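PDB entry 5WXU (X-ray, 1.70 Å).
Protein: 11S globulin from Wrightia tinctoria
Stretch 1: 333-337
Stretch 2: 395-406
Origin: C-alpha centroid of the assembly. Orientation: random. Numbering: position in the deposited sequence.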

# COMPACT_ATOMS: atom_id res chain seq x y z
N ALA B 333 21.56 -3.98 -4.97
CA ALA B 333 22.95 -4.31 -5.34
C ALA B 333 23.02 -5.08 -6.58
O ALA B 333 22.02 -5.44 -7.13
CB ALA B 333 23.58 -5.12 -4.20
N ASN B 334 24.22 -5.21 -7.14
CA ASN B 334 24.49 -6.07 -8.30
C ASN B 334 25.91 -6.61 -8.26
O ASN B 334 26.72 -6.08 -7.55
CB ASN B 334 24.12 -5.39 -9.61
CG ASN B 334 25.12 -4.33 -10.02
OD1 ASN B 334 26.31 -4.58 -9.96
ND2 ASN B 334 24.65 -3.20 -10.48
N ARG B 335 26.13 -7.67 -9.01
CA ARG B 335 27.44 -8.22 -9.29
C ARG B 335 27.58 -8.11 -10.78
O ARG B 335 26.69 -8.63 -11.52
CB ARG B 335 27.56 -9.67 -8.86
CG ARG B 335 29.02 -10.13 -9.10
CD ARG B 335 29.31 -11.55 -8.65
NE ARG B 335 28.69 -12.52 -9.52
CZ ARG B 335 29.28 -13.18 -10.53
NH1 ARG B 335 30.58 -13.07 -10.80
NH2 ARG B 335 28.53 -14.03 -11.21
N GLU B 336 28.70 -7.53 -11.26
CA GLU B 336 28.97 -7.52 -12.69
C GLU B 336 30.27 -8.26 -12.91
O GLU B 336 31.26 -8.07 -12.18
CB GLU B 336 29.13 -6.09 -13.21
CG GLU B 336 27.94 -5.18 -13.06
CD GLU B 336 28.25 -3.77 -13.59
OE1 GLU B 336 29.41 -3.37 -13.53
OE2 GLU B 336 27.32 -3.07 -14.05
N TYR B 337 30.25 -9.16 -13.88
CA TYR B 337 31.43 -9.94 -14.28
C TYR B 337 31.64 -9.67 -15.77
O TYR B 337 30.81 -9.95 -16.59
CB TYR B 337 31.27 -11.41 -13.94
CG TYR B 337 32.52 -12.15 -14.22
CD1 TYR B 337 33.62 -12.07 -13.33
CD2 TYR B 337 32.67 -12.84 -15.40
CE1 TYR B 337 34.84 -12.70 -13.62
CE2 TYR B 337 33.86 -13.47 -15.71
CZ TYR B 337 34.94 -13.42 -14.83
OH TYR B 337 36.09 -14.09 -15.17
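Stretch 2 (395-406) LKQAGPQGLELY

Stretch 2 meets stretch 1 as an antiparallel β-strand neighbour, its second half pairing edge to edge with 333-337 while a long salt bridge reaches across from its first half. The chain runs extended from Leu395, turns a corner at Pro400 and Gln401, and is extended again beyond it. A type I turn from Gly399 to Gly402 makes the corner, closed by Gly402 N to Gly399 O at 3.0 Å. Gly402 has phi/psi of 90/-176, where a CB would jam against the preceding carbonyl, so the backbone itself calls for glycine.

Beyond the corner, strand 402-406 runs at 178° to strand 333-337, with the axes 4.8 Å apart at their closest. Glu336 and Leu405 form the hydrogen-bonded pair: Glu336 N donates to Leu405 O at 2.8 Å, and Leu405 N returns the bond to Glu336 O at 2.9 Å. The non-hydrogen-bonded pairs flanking it, Arg335 with Tyr406 and Tyr337 with Glu404, draw closer, each with CA to CA at 4.5 Å. Here CA-H...O contacts supplement the ladder, such as Arg335 CA to Leu405 O at 3.3 Å and Glu404 CA to Glu336 O at 3.3 Å.

The alternation sorts the side chains. Arg335, Tyr337, Glu404 and Tyr406 share one face, where Arg335 serves two neighbours: its NH1 makes a salt bridge with Glu404 OE2 at 2.9 Å, diagonal to the register, while its CG lies over the face of the Tyr406 ring, 4.0 Å from the centroid. Tyr337 CD1 packs against Glu404 CB at 3.8 Å, ring edge to methylene. On the other face, Glu336 OE1 lies 3.3 Å from Leu405 CD1 and reaches Lys396 NZ at 3.6 Å in the long salt bridge.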

# COMPACT_ATOMS: atom_id res chain seq x y z
N LEU B 395 31.27 4.86 -18.19
CA LEU B 395 31.61 3.73 -19.09
C LEU B 395 32.66 2.88 -18.42
O LEU B 395 33.62 3.45 -17.96
CB LEU B 395 32.41 4.20 -20.32
CG LEU B 395 31.73 4.99 -21.38
CD1 LEU B 395 31.79 6.44 -20.98
CD2 LEU B 395 32.37 4.67 -22.74
N LYS B 396 32.57 1.56 -18.50
CA LYS B 396 33.52 0.64 -17.92
C LYS B 396 33.96 -0.33 -19.03
O LYS B 396 33.13 -0.78 -19.83
CB LYS B 396 32.91 -0.20 -16.74
CG LYS B 396 32.12 0.58 -15.67
CD LYS B 396 31.66 -0.30 -14.46
CE LYS B 396 30.15 -0.28 -14.17
NZ LYS B 396 29.84 0.13 -12.75
N GLN B 397 35.26 -0.66 -19.04
CA GLN B 397 35.78 -1.73 -19.90
C GLN B 397 36.77 -2.53 -19.09
O GLN B 397 37.67 -1.95 -18.43
CB GLN B 397 36.53 -1.18 -21.09
CG GLN B 397 37.06 -2.28 -22.01
CD GLN B 397 37.49 -1.77 -23.35
OE1 GLN B 397 37.92 -0.62 -23.50
NE2 GLN B 397 37.39 -2.65 -24.35
N ALA B 398 36.64 -3.83 -19.17
CA ALA B 398 37.55 -4.73 -18.42
C ALA B 398 38.89 -4.73 -19.12
O ALA B 398 38.99 -4.58 -20.36
CB ALA B 398 37.04 -6.14 -18.38
N GLY B 399 39.92 -4.95 -18.33
CA GLY B 399 41.24 -5.18 -18.89
C GLY B 399 41.42 -6.62 -19.26
O GLY B 399 40.50 -7.45 -19.25
N PRO B 400 42.69 -7.00 -19.57
CA PRO B 400 43.03 -8.34 -20.02
C PRO B 400 42.77 -9.53 -19.06
O PRO B 400 42.74 -10.65 -19.52
CB PRO B 400 44.53 -8.20 -20.38
CG PRO B 400 45.01 -7.04 -19.63
CD PRO B 400 43.88 -6.14 -19.30
N GLN B 401 42.50 -9.27 -17.78
CA GLN B 401 42.24 -10.33 -16.79
C GLN B 401 40.73 -10.35 -16.46
O GLN B 401 40.31 -11.12 -15.59
CB GLN B 401 43.05 -10.17 -15.48
CG GLN B 401 44.52 -10.66 -15.57
CD GLN B 401 45.30 -9.78 -16.51
OE1 GLN B 401 45.31 -8.54 -16.35
NE2 GLN B 401 45.92 -10.40 -17.55
N GLY B 402 39.94 -9.50 -17.10
CA GLY B 402 38.51 -9.49 -16.74
C GLY B 402 38.36 -8.49 -15.65
O GLY B 402 39.31 -7.82 -15.23
N LEU B 403 37.14 -8.38 -15.12
CA LEU B 403 36.81 -7.39 -14.13
C LEU B 403 35.55 -7.91 -13.41
O LEU B 403 34.60 -8.28 -14.06
CB LEU B 403 36.55 -5.99 -14.74
CG LEU B 403 36.03 -4.95 -13.69
CD1 LEU B 403 37.13 -4.69 -12.67
CD2 LEU B 403 35.69 -3.70 -14.42
N GLU B 404 35.60 -8.02 -12.10
CA GLU B 404 34.44 -8.37 -11.28
C GLU B 404 34.23 -7.22 -10.29
O GLU B 404 35.16 -6.75 -9.62
CB GLU B 404 34.59 -9.66 -10.50
CG GLU B 404 33.27 -10.04 -9.76
CD GLU B 404 33.47 -11.23 -8.89
OE1 GLU B 404 34.43 -11.22 -8.12
OE2 GLU B 404 32.78 -12.26 -9.05
N LEU B 405 32.98 -6.76 -10.19
CA LEU B 405 32.59 -5.69 -9.29
C LEU B 405 31.31 -6.13 -8.56
O LEU B 405 30.45 -6.79 -9.14
CB LEU B 405 32.15 -4.45 -10.14
CG LEU B 405 32.92 -3.78 -11.23
CD1 LEU B 405 32.13 -2.62 -11.79
CD2 LEU B 405 34.25 -3.25 -10.68
N TYR B 406 31.17 -5.68 -7.33
CA TYR B 406 29.90 -5.63 -6.58
C TYR B 406 29.55 -4.15 -6.34
O TYR B 406 30.41 -3.36 -5.94
CB TYR B 406 29.96 -6.33 -5.27
CG TYR B 406 30.10 -7.83 -5.33
CD1 TYR B 406 31.36 -8.46 -5.61
CD2 TYR B 406 29.02 -8.67 -5.08
CE1 TYR B 406 31.46 -9.82 -5.66
CE2 TYR B 406 29.15 -10.04 -5.11
CZ TYR B 406 30.37 -10.61 -5.38
OH TYR B 406 30.54 -11.96 -5.41